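Local coordinates for metallo-beta-lactamase family protein (Staphylococcus aureus, PDB 3R2U) that probably acts as an iron-dependent enzyme of the metallo-beta-lactamase superfamily, joined to a rhodanese-like region, and resembles the persulfide dioxygenases, at residues S167-F170 and I171-G174; G238-K241 and Q242-W245; A76-T79 and H80-D84; S192-G195 and A196-F200. All coordinates share one frame; numbering follows the deposited sequence. Where two conformers were deposited one is given.

Interaction 1: residues S167-F170 and I171-G174; sequences SGDF and IFVG. With FE (Fe (III) ion), chain E.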
loop_
_atom_site.group_PDB
_atom_site.type_symbol
_atom_site.label_atom_id
_atom_site.label_comp_id
_atom_site.label_asym_id
_atom_site.label_seq_id
_atom_site.Cartn_x
_atom_site.Cartn_y
_atom_site.Cartn_z
ATOM N N SER A 167 29.558 12.680 -9.849
ATOM C CA SER A 167 30.141 13.948 -9.474
ATOM C C SER A 167 29.739 14.557 -8.126
ATOM O O SER A 167 30.198 15.640 -7.787
ATOM C CB SER A 167 29.852 14.956 -10.579
ATOM O OG SER A 167 28.459 15.180 -10.704
ATOM N N GLY A 168 28.901 13.892 -7.351
ATOM C CA GLY A 168 28.536 14.441 -6.051
ATOM C C GLY A 168 28.022 15.868 -6.165
ATOM O O GLY A 168 27.152 16.156 -6.980
ATOM N N ASP A 169 28.554 16.761 -5.326
ATOM C CA ASP A 169 28.184 18.157 -5.355
ATOM C C ASP A 169 29.255 19.013 -6.037
ATOM O O ASP A 169 29.295 20.240 -5.859
ATOM C CB ASP A 169 27.875 18.661 -3.938
ATOM C CG ASP A 169 26.588 18.073 -3.372
ATOM O OD1 ASP A 169 25.812 17.451 -4.123
ATOM O OD2 ASP A 169 26.342 18.239 -2.178
ATOM N N PHE A 170 30.113 18.366 -6.829
ATOM C CA PHE A 170 31.156 19.048 -7.594
ATOM C C PHE A 170 30.516 19.679 -8.839
ATOM O O PHE A 170 30.509 20.902 -8.984
ATOM C CB PHE A 170 32.291 18.051 -7.908
ATOM C CG PHE A 170 33.216 18.475 -9.016
ATOM C CD1 PHE A 170 33.707 19.764 -9.083
ATOM C CD2 PHE A 170 33.661 17.544 -9.949
ATOM C CE1 PHE A 170 34.585 20.146 -10.106
ATOM C CE2 PHE A 170 34.535 17.913 -10.975
ATOM C CZ PHE A 170 34.996 19.223 -11.051
ATOM N N ILE A 171 29.944 18.845 -9.711
ATOM C CA ILE A 171 29.234 19.321 -10.905
ATOM C C ILE A 171 27.765 18.912 -10.879
ATOM O O ILE A 171 27.449 17.715 -10.726
ATOM C CB ILE A 171 29.815 18.737 -12.202
ATOM C CG1 ILE A 171 31.293 19.137 -12.364
ATOM C CG2 ILE A 171 29.009 19.247 -13.417
ATOM C CD1 ILE A 171 31.953 18.468 -13.532
ATOM N N PHE A 172 26.871 19.894 -11.036
ATOM C CA PHE A 172 25.432 19.623 -11.127
ATOM C C PHE A 172 25.012 19.812 -12.557
ATOM O O PHE A 172 25.823 20.227 -13.401
ATOM C CB PHE A 172 24.606 20.588 -10.280
ATOM C CG PHE A 172 24.900 20.526 -8.817
ATOM C CD1 PHE A 172 24.777 19.332 -8.126
ATOM C CD2 PHE A 172 25.238 21.676 -8.116
ATOM C CE1 PHE A 172 25.020 19.275 -6.760
ATOM C CE2 PHE A 172 25.479 21.637 -6.748
ATOM C CZ PHE A 172 25.388 20.438 -6.070
ATOM N N VAL A 173 23.759 19.487 -12.852
ATOM C CA VAL A 173 23.232 19.774 -14.162
ATOM C C VAL A 173 22.960 21.261 -14.150
ATOM O O VAL A 173 22.123 21.730 -13.395
ATOM C CB VAL A 173 21.937 19.033 -14.462
ATOM C CG1 VAL A 173 21.362 19.521 -15.791
ATOM C CG2 VAL A 173 22.177 17.534 -14.476
ATOM N N GLY A 174 23.709 22.008 -14.935
ATOM C CA GLY A 174 23.509 23.448 -15.036
ATOM C C GLY A 174 24.262 24.322 -14.033
ATOM O O GLY A 174 24.190 25.533 -14.121
HETATM FE FE FE E . 27.303 18.483 -0.256
HETATM O O HOH W 1 25.950 16.811 0.507
HETATM O O HOH W 2 28.320 18.731 1.864
HETATM O O HOH W 3 25.819 19.958 0.258
#

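Interaction 2: residues G238-K241 and Q242-W245; sequences GYEK and QTNW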
loop_
_atom_site.group_PDB
_atom_site.type_symbol
_atom_site.label_atom_id
_atom_site.label_comp_id
_atom_site.label_asym_id
_atom_site.label_seq_id
_atom_site.Cartn_x
_atom_site.Cartn_y
_atom_site.Cartn_z
ATOM N N GLY A 238 30.062 17.495 -22.412
ATOM C CA GLY A 238 30.003 18.388 -23.552
ATOM C C GLY A 238 28.822 19.332 -23.456
ATOM O O GLY A 238 28.914 20.473 -23.885
ATOM N N TYR A 239 27.705 18.855 -22.896
ATOM C CA TYR A 239 26.521 19.704 -22.772
ATOM C C TYR A 239 26.767 20.748 -21.688
ATOM O O TYR A 239 26.394 21.904 -21.851
ATOM C CB TYR A 239 25.229 18.907 -22.501
ATOM C CG TYR A 239 23.982 19.788 -22.575
ATOM C CD1 TYR A 239 23.419 20.128 -23.803
ATOM C CD2 TYR A 239 23.382 20.286 -21.429
ATOM C CE1 TYR A 239 22.299 20.948 -23.887
ATOM C CE2 TYR A 239 22.246 21.120 -21.504
ATOM C CZ TYR A 239 21.713 21.441 -22.735
ATOM O OH TYR A 239 20.592 22.250 -22.833
ATOM N N GLU A 240 27.400 20.339 -20.592
ATOM C CA GLU A 240 27.713 21.277 -19.536
ATOM C C GLU A 240 28.723 22.322 -20.020
ATOM O O GLU A 240 28.628 23.482 -19.657
ATOM C CB GLU A 240 28.202 20.556 -18.283
ATOM C CG GLU A 240 27.126 19.695 -17.640
ATOM C CD GLU A 240 25.893 20.490 -17.250
ATOM O OE1 GLU A 240 26.036 21.429 -16.438
ATOM O OE2 GLU A 240 24.781 20.162 -17.748
ATOM N N LYS A 241 29.669 21.928 -20.873
ATOM C CA LYS A 241 30.616 22.900 -21.408
ATOM C C LYS A 241 29.895 23.987 -22.211
ATOM O O LYS A 241 30.314 25.139 -22.208
ATOM C CB LYS A 241 31.686 22.230 -22.268
ATOM C CG LYS A 241 32.678 21.382 -21.467
ATOM C CD LYS A 241 33.787 20.842 -22.373
ATOM C CE LYS A 241 34.908 20.164 -21.600
ATOM N NZ LYS A 241 35.874 19.519 -22.528
ATOM N N GLN A 242 28.799 23.631 -22.875
ATOM C CA GLN A 242 28.026 24.597 -23.646
ATOM C C GLN A 242 27.099 25.472 -22.810
ATOM O O GLN A 242 26.861 26.616 -23.161
ATOM C CB GLN A 242 27.108 23.871 -24.650
ATOM C CG GLN A 242 27.814 23.073 -25.713
ATOM C CD GLN A 242 28.472 23.932 -26.755
ATOM O OE1 GLN A 242 27.953 24.985 -27.130
ATOM N NE2 GLN A 242 29.614 23.472 -27.259
ATOM N N THR A 243 26.549 24.933 -21.727
ATOM C CA THR A 243 25.487 25.635 -20.999
ATOM C C THR A 243 25.740 25.987 -19.522
ATOM O O THR A 243 25.046 26.828 -18.972
ATOM C CB THR A 243 24.189 24.788 -21.048
ATOM O OG1 THR A 243 24.427 23.518 -20.426
ATOM C CG2 THR A 243 23.722 24.568 -22.507
ATOM N N ASN A 244 26.694 25.323 -18.887
ATOM C CA ASN A 244 27.035 25.547 -17.471
ATOM C C ASN A 244 28.088 26.651 -17.367
ATOM O O ASN A 244 29.212 26.476 -17.850
ATOM C CB ASN A 244 27.548 24.230 -16.894
ATOM C CG ASN A 244 27.788 24.262 -15.385
ATOM O OD1 ASN A 244 28.187 25.276 -14.800
ATOM N ND2 ASN A 244 27.591 23.106 -14.757
ATOM N N TRP A 245 27.732 27.775 -16.729
ATOM C CA TRP A 245 28.630 28.959 -16.622
ATOM C C TRP A 245 30.042 28.639 -16.134
ATOM O O TRP A 245 31.005 29.247 -16.567
ATOM C CB TRP A 245 28.042 30.022 -15.685
ATOM C CG TRP A 245 28.110 29.629 -14.248
ATOM C CD1 TRP A 245 27.189 28.912 -13.551
ATOM C CD2 TRP A 245 29.189 29.886 -13.340
ATOM N NE1 TRP A 245 27.614 28.716 -12.262
ATOM C CE2 TRP A 245 28.839 29.310 -12.103
ATOM C CE3 TRP A 245 30.416 30.549 -13.452
ATOM C CZ2 TRP A 245 29.666 29.381 -10.985
ATOM C CZ3 TRP A 245 31.243 30.620 -12.338
ATOM C CH2 TRP A 245 30.863 30.041 -11.122
HETATM O O HOH W 4 30.735 20.978 -25.831
HETATM O O HOH W 5 23.069 22.168 -18.098
#

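Interaction 3: residues A76-T79 and H80-D84; sequences AAET and HIHAD. With FE (Fe (III) ion), chain E.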
loop_
_atom_site.group_PDB
_atom_site.type_symbol
_atom_site.label_atom_id
_atom_site.label_comp_id
_atom_site.label_asym_id
_atom_site.label_seq_id
_atom_site.Cartn_x
_atom_site.Cartn_y
_atom_site.Cartn_z
ATOM N N ALA A 76 29.884 0.118 -1.206
ATOM C CA ALA A 76 29.267 1.447 -1.161
ATOM C C ALA A 76 30.378 2.492 -1.123
ATOM O O ALA A 76 31.438 2.274 -0.551
ATOM C CB ALA A 76 28.333 1.611 0.032
ATOM N N ALA A 77 30.116 3.635 -1.723
ATOM C CA ALA A 77 31.068 4.704 -1.767
ATOM C C ALA A 77 30.298 5.991 -1.578
ATOM O O ALA A 77 29.102 6.081 -1.873
ATOM C CB ALA A 77 31.826 4.714 -3.115
ATOM N N GLU A 78 31.010 6.986 -1.096
ATOM C CA GLU A 78 30.459 8.245 -0.803
ATOM C C GLU A 78 31.352 9.337 -1.401
ATOM O O GLU A 78 32.561 9.296 -1.252
ATOM C CB GLU A 78 30.391 8.327 0.727
ATOM C CG GLU A 78 29.891 9.569 1.264
ATOM C CD GLU A 78 29.433 9.403 2.701
ATOM O OE1 GLU A 78 28.343 8.808 2.915
ATOM O OE2 GLU A 78 30.142 9.914 3.598
ATOM N N THR A 79 30.748 10.335 -2.029
ATOM C CA THR A 79 31.512 11.392 -2.680
ATOM C C THR A 79 32.180 12.413 -1.749
ATOM O O THR A 79 33.226 12.977 -2.092
ATOM C CB THR A 79 30.652 12.117 -3.723
ATOM O OG1 THR A 79 29.509 12.719 -3.099
ATOM C CG2 THR A 79 30.153 11.100 -4.805
ATOM N N HIS A 80 31.575 12.669 -0.595
ATOM C CA HIS A 80 32.089 13.648 0.361
ATOM C C HIS A 80 31.267 13.640 1.632
ATOM O O HIS A 80 30.266 12.913 1.724
ATOM C CB HIS A 80 32.052 15.066 -0.255
ATOM C CG HIS A 80 30.680 15.579 -0.563
ATOM N ND1 HIS A 80 29.889 15.054 -1.563
ATOM C CD2 HIS A 80 29.986 16.620 -0.043
ATOM C CE1 HIS A 80 28.747 15.722 -1.611
ATOM N NE2 HIS A 80 28.788 16.680 -0.703
ATOM N N ILE A 81 31.685 14.440 2.611
ATOM C CA ILE A 81 30.974 14.556 3.879
ATOM C C ILE A 81 29.753 15.453 3.625
ATOM O O ILE A 81 29.880 16.653 3.425
ATOM C CB ILE A 81 31.888 15.149 5.001
ATOM C CG1 ILE A 81 33.168 14.311 5.156
ATOM C CG2 ILE A 81 31.137 15.233 6.301
ATOM C CD1 ILE A 81 34.133 14.806 6.255
ATOM N N HIS A 82 28.570 14.848 3.604
ATOM C CA HIS A 82 27.347 15.564 3.260
ATOM C C HIS A 82 26.837 16.507 4.309
ATOM O O HIS A 82 26.972 16.261 5.502
ATOM C CB HIS A 82 26.256 14.572 2.872
ATOM C CG HIS A 82 26.616 13.756 1.684
ATOM N ND1 HIS A 82 26.693 14.294 0.421
ATOM C CD2 HIS A 82 26.948 12.449 1.562
ATOM C CE1 HIS A 82 27.039 13.345 -0.432
ATOM N NE2 HIS A 82 27.209 12.221 0.236
ATOM N N ALA A 83 26.259 17.609 3.835
ATOM C CA ALA A 83 25.699 18.640 4.696
ATOM C C ALA A 83 24.185 18.674 4.627
ATOM O O ALA A 83 23.554 19.388 5.397
ATOM C CB ALA A 83 26.242 20.012 4.275
ATOM N N ASP A 84 23.594 17.880 3.751
ATOM C CA ASP A 84 22.160 17.999 3.505
ATOM C C ASP A 84 21.323 16.726 3.611
ATOM O O ASP A 84 20.136 16.742 3.296
ATOM C CB ASP A 84 21.928 18.731 2.174
ATOM C CG ASP A 84 22.859 18.258 1.098
ATOM O OD1 ASP A 84 23.436 17.164 1.245
ATOM O OD2 ASP A 84 23.019 18.976 0.101
HETATM FE FE FE E . 27.303 18.483 -0.256
HETATM O O HOH W 6 28.645 11.943 4.175
HETATM O O HOH W 2 28.320 18.731 1.864
HETATM O O HOH W 1 25.950 16.811 0.507
HETATM O O HOH W 3 25.819 19.958 0.258
#

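Interaction 4: residues S192-G195 and A196-F200; sequences SEIG and AKQMF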
loop_
_atom_site.group_PDB
_atom_site.type_symbol
_atom_site.label_atom_id
_atom_site.label_comp_id
_atom_site.label_asym_id
_atom_site.label_seq_id
_atom_site.Cartn_x
_atom_site.Cartn_y
_atom_site.Cartn_z
ATOM N N SER A 192 36.096 30.696 2.074
ATOM C CA SER A 192 35.251 30.608 0.882
ATOM C C SER A 192 36.090 30.749 -0.397
ATOM O O SER A 192 35.830 30.049 -1.382
ATOM C CB SER A 192 34.097 31.627 0.910
ATOM O OG SER A 192 33.028 31.172 1.734
ATOM N N GLU A 193 37.111 31.624 -0.351
ATOM C CA GLU A 193 37.987 31.866 -1.504
ATOM C C GLU A 193 38.988 30.733 -1.805
ATOM O O GLU A 193 39.181 30.382 -2.978
ATOM C CB GLU A 193 38.706 33.226 -1.396
ATOM C CG GLU A 193 39.624 33.494 -2.601
ATOM C CD GLU A 193 39.860 34.975 -2.897
ATOM O OE1 GLU A 193 39.405 35.835 -2.108
ATOM O OE2 GLU A 193 40.493 35.280 -3.937
ATOM N N ILE A 194 39.615 30.136 -0.794
ATOM C CA ILE A 194 40.557 29.050 -1.111
ATOM C C ILE A 194 39.760 27.812 -1.624
ATOM O O ILE A 194 40.255 27.042 -2.446
ATOM C CB ILE A 194 41.585 28.744 0.037
ATOM C CG1 ILE A 194 41.206 27.540 0.880
ATOM C CG2 ILE A 194 41.938 30.025 0.867
ATOM C CD1 ILE A 194 41.719 26.244 0.286
ATOM N N GLY A 195 38.517 27.657 -1.159
ATOM C CA GLY A 195 37.641 26.581 -1.635
ATOM C C GLY A 195 37.274 26.852 -3.086
ATOM O O GLY A 195 37.254 25.946 -3.921
ATOM N N ALA A 196 37.007 28.122 -3.382
ATOM C CA ALA A 196 36.688 28.554 -4.736
ATOM C C ALA A 196 37.871 28.270 -5.686
ATOM O O ALA A 196 37.680 27.779 -6.803
ATOM C CB ALA A 196 36.332 30.032 -4.744
ATOM N N LYS A 197 39.087 28.561 -5.244
ATOM C CA LYS A 197 40.273 28.286 -6.064
ATOM C C LYS A 197 40.422 26.809 -6.360
ATOM O O LYS A 197 40.743 26.444 -7.482
ATOM C CB LYS A 197 41.535 28.819 -5.417
ATOM C CG LYS A 197 41.666 30.318 -5.517
ATOM C CD LYS A 197 42.914 30.808 -4.787
ATOM C CE LYS A 197 43.165 32.301 -5.011
ATOM N NZ LYS A 197 42.080 33.169 -4.461
ATOM N N GLN A 198 40.190 25.961 -5.355
ATOM C CA GLN A 198 40.225 24.511 -5.550
ATOM C C GLN A 198 39.184 24.091 -6.606
ATOM O O GLN A 198 39.470 23.278 -7.493
ATOM C CB GLN A 198 39.980 23.765 -4.227
ATOM C CG GLN A 198 41.163 23.827 -3.227
ATOM C CD GLN A 198 40.929 22.974 -1.974
ATOM O OE1 GLN A 198 39.858 23.007 -1.360
ATOM N NE2 GLN A 198 41.935 22.213 -1.596
ATOM N N MET A 199 37.992 24.676 -6.512
ATOM C CA MET A 199 36.915 24.395 -7.449
ATOM C C MET A 199 37.300 24.768 -8.872
ATOM O O MET A 199 37.045 24.008 -9.801
ATOM C CB MET A 199 35.647 25.149 -7.051
ATOM C CG MET A 199 34.472 24.899 -7.987
ATOM S SD MET A 199 34.007 23.165 -8.100
ATOM C CE MET A 199 32.908 23.042 -6.687
ATOM N N PHE A 200 37.897 25.940 -9.046
ATOM C CA PHE A 200 38.337 26.388 -10.367
ATOM C C PHE A 200 39.344 25.393 -10.952
ATOM O O PHE A 200 39.249 25.027 -12.106
ATOM C CB PHE A 200 38.935 27.779 -10.260
ATOM C CG PHE A 200 39.445 28.346 -11.562
ATOM C CD1 PHE A 200 38.565 28.834 -12.514
ATOM C CD2 PHE A 200 40.808 28.454 -11.796
ATOM C CE1 PHE A 200 39.032 29.396 -13.699
ATOM C CE2 PHE A 200 41.292 29.014 -12.999
ATOM C CZ PHE A 200 40.406 29.487 -13.936
#

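Interaction 1: residues S167-F170 and I171-G174
I171 meets this turn in two ways: with its side chain on F170 and with its carbonyl on S167. The I171 branch CG1 sits over the centre of one face of the F170 ring, 3.7 Å from the centroid. This is a CH-pi contact. CD1 follows beyond it toward the ring edge, 3.7 Å from F170 CE2. The two side chains run side by side in the same direction. F170 CG is anti to the backbone N (chi1 162°), which swings the ring round to the isoleucine. The other partner of I171 is S167, whose OG donates to I171 O at 2.7 Å. The donor lies in the carbonyl plane, on a lone pair. The backbone bond from F170 N to S167 O (2.9 Å) closes a turn over these residues.

F172 follows, with its ring against D169. D169 OD1 lies at the ring edge, in plane, 3.3 Å from F172 CE1. The carboxylate and ring planes are 54° apart. OD1 also accepts a hydrogen bond from H219 ND1. D169 OD2 binds the iron at 2.2 Å. The H219 bond and the iron together fix the rotation of the carboxylate; the ring edge packs beside OD1. H80 and H143 bind the same ion, and waters 1, 2 and 3 complete the six ligands.

The turn begins on the last residues of strand 164-168 and runs into a loop. A metal-binding aspartate just past a strand end is typical of the metallo-beta-lactamase fold, and two histidines with one carboxylate form the iron triad known from persulfide dioxygenases.

Interaction 2: residues G238-K241 and Q242-W245
T243 lies across the Y239 ring one helical turn further on. Its methyl CG2 stands over one ring face, offset toward the rim, 4.0 Å from the centroid. This is a CH-pi contact. The Y239 ring reaches this place because CG is anti to the backbone N (chi1 -172°). T243 OG1 turns back to the helix and donates to Y239 O at 2.9 Å. It comes from above the carbonyl plane, while T243 N reaches the same oxygen in that plane. Two donors therefore grip Y239 O.

E240 and N244 form the second pair, with carboxylate and amide planes almost perpendicular, 84° apart. The glutamate bends at chi2 (-58°), which turns its carboxylate toward N244. N244 ND2 donates to E240 OE1 at 2.8 Å and meets it nearly along the C-O axis. N244 N also bonds to E240 O, at 2.8 Å. N244 is the first residue to leave helical angles, so both bonds fall at the end of the helix. Water 5 joins the two pairs by donating to E240 OE2 and T243 OG1.

Helix 237-243 follows the short strand 235-236, where S235 OG bonds E240 OE2. E240 OE1 also takes G174 N, from the loop after strand 164-168. K241 forms a salt bridge with D211, in the loop between helix 191-206 and strand 214-217. Y239 also packs on M163 of the second subunit.

Interaction 3: residues A76-T79 and H80-D84
T79 and H80 lie side by side and point the same way, just past strand 72-77. Both use the position between backbone N and carbonyl carbon (chi1 61° and 64°). These matched torsions put T79 OG1 at the edge of the imidazole. H80 ND1 donates to OG1 at 2.8 Å, with the oxygen close to the ring plane. The other nitrogen, H80 NE2, binds the iron at 2.4 Å. The ring is thus held at both nitrogens, and T79 is a second-shell residue that, with the iron, fixes the ring's rotation.

E78 points its extended side chain past H82, the two sliding by in opposite directions. E78 CG comes to 3.9 Å from H82 NE2. The carboxylate is held by S87 and Y112. Water 6 connects the segments more loosely: it accepts from H82 N at 3.0 Å and makes a weak bond to E78 OE2.

H82 has CG anti to the carbonyl carbon (chi1 -61°). This folds the ring back under H80 O, which lies 3.3 Å above the ring plane, offset toward the rim. H82 NE2 is hydrogen-bonded to D54, and ND1 is paired with water 1 at 2.6 Å. D84 OD1 accepts from the same water, and its OD2 accepts from water 3.

H80, H82 and D84 match the H-x-H-x-D part of the superfamily motif H-x-H-x-D-H, whose last histidine is replaced by F85. Here H80 alone of the motif binds the metal directly. H82 and D84 pair with waters bound to the single iron, which they may position or polarise.

Interaction 4: residues S192-G195 and A196-F200
E193 and K197 are joined by a salt bridge one helical turn apart. E193 OE2 stands 2.7 Å from K197 NZ. The glutamate runs out extended, with CG anti to the backbone N (chi1 -180°). The lysine is extended as far as CE and then bends at chi4 (64°), which turns NZ inward onto the carboxylate.

I194 and Q198 make the next pair, side by side and pointing the same way. I194 CD1 touches Q198 CD at 4.1 Å, a light contact on the more exposed side.

Regular backbone bonds set this spacing. K197 N donates to E193 O at 2.9 Å, and Q198 N to I194 O at 3.1 Å. A196 N to S192 O and M199 N to G195 O continue the series before and after them.

Further out, K197 and E193 both touch I256 of helix 252-260, and A196 packs on L259 there. F200 meets F255 of that helix edge-to-face. M199 leads away from the pairs toward F170 and I176. The arrangement is an i to i+4 salt bridge on an amphipathic helix. Helix 191-206 links the adjacent parallel strands 164-168 and 214-217, a beta-alpha-beta crossover of the metallo-beta-lactamase fold.

How the interactions relate
Along the chain the order is interaction 3, 1, 4, 2. Interactions 1 and 3 have centres about 13 Å apart and share the iron and its three waters. They leave strands of different sheets, 164-168 and 72-77, so the metal site joins the two halves of the fold. Interaction 1 also touches the other two. F170 CD1 meets M199 SD of interaction 4 at 3.6 Å, and the 171-174 loop rests on helix 237-243 of interaction 2. Interactions 2 and 4 do not touch; their nearest atoms are about 7 Å apart. The metal-bearing turn 167-174 is thus backed by two outer helices, one of which reaches the second subunit.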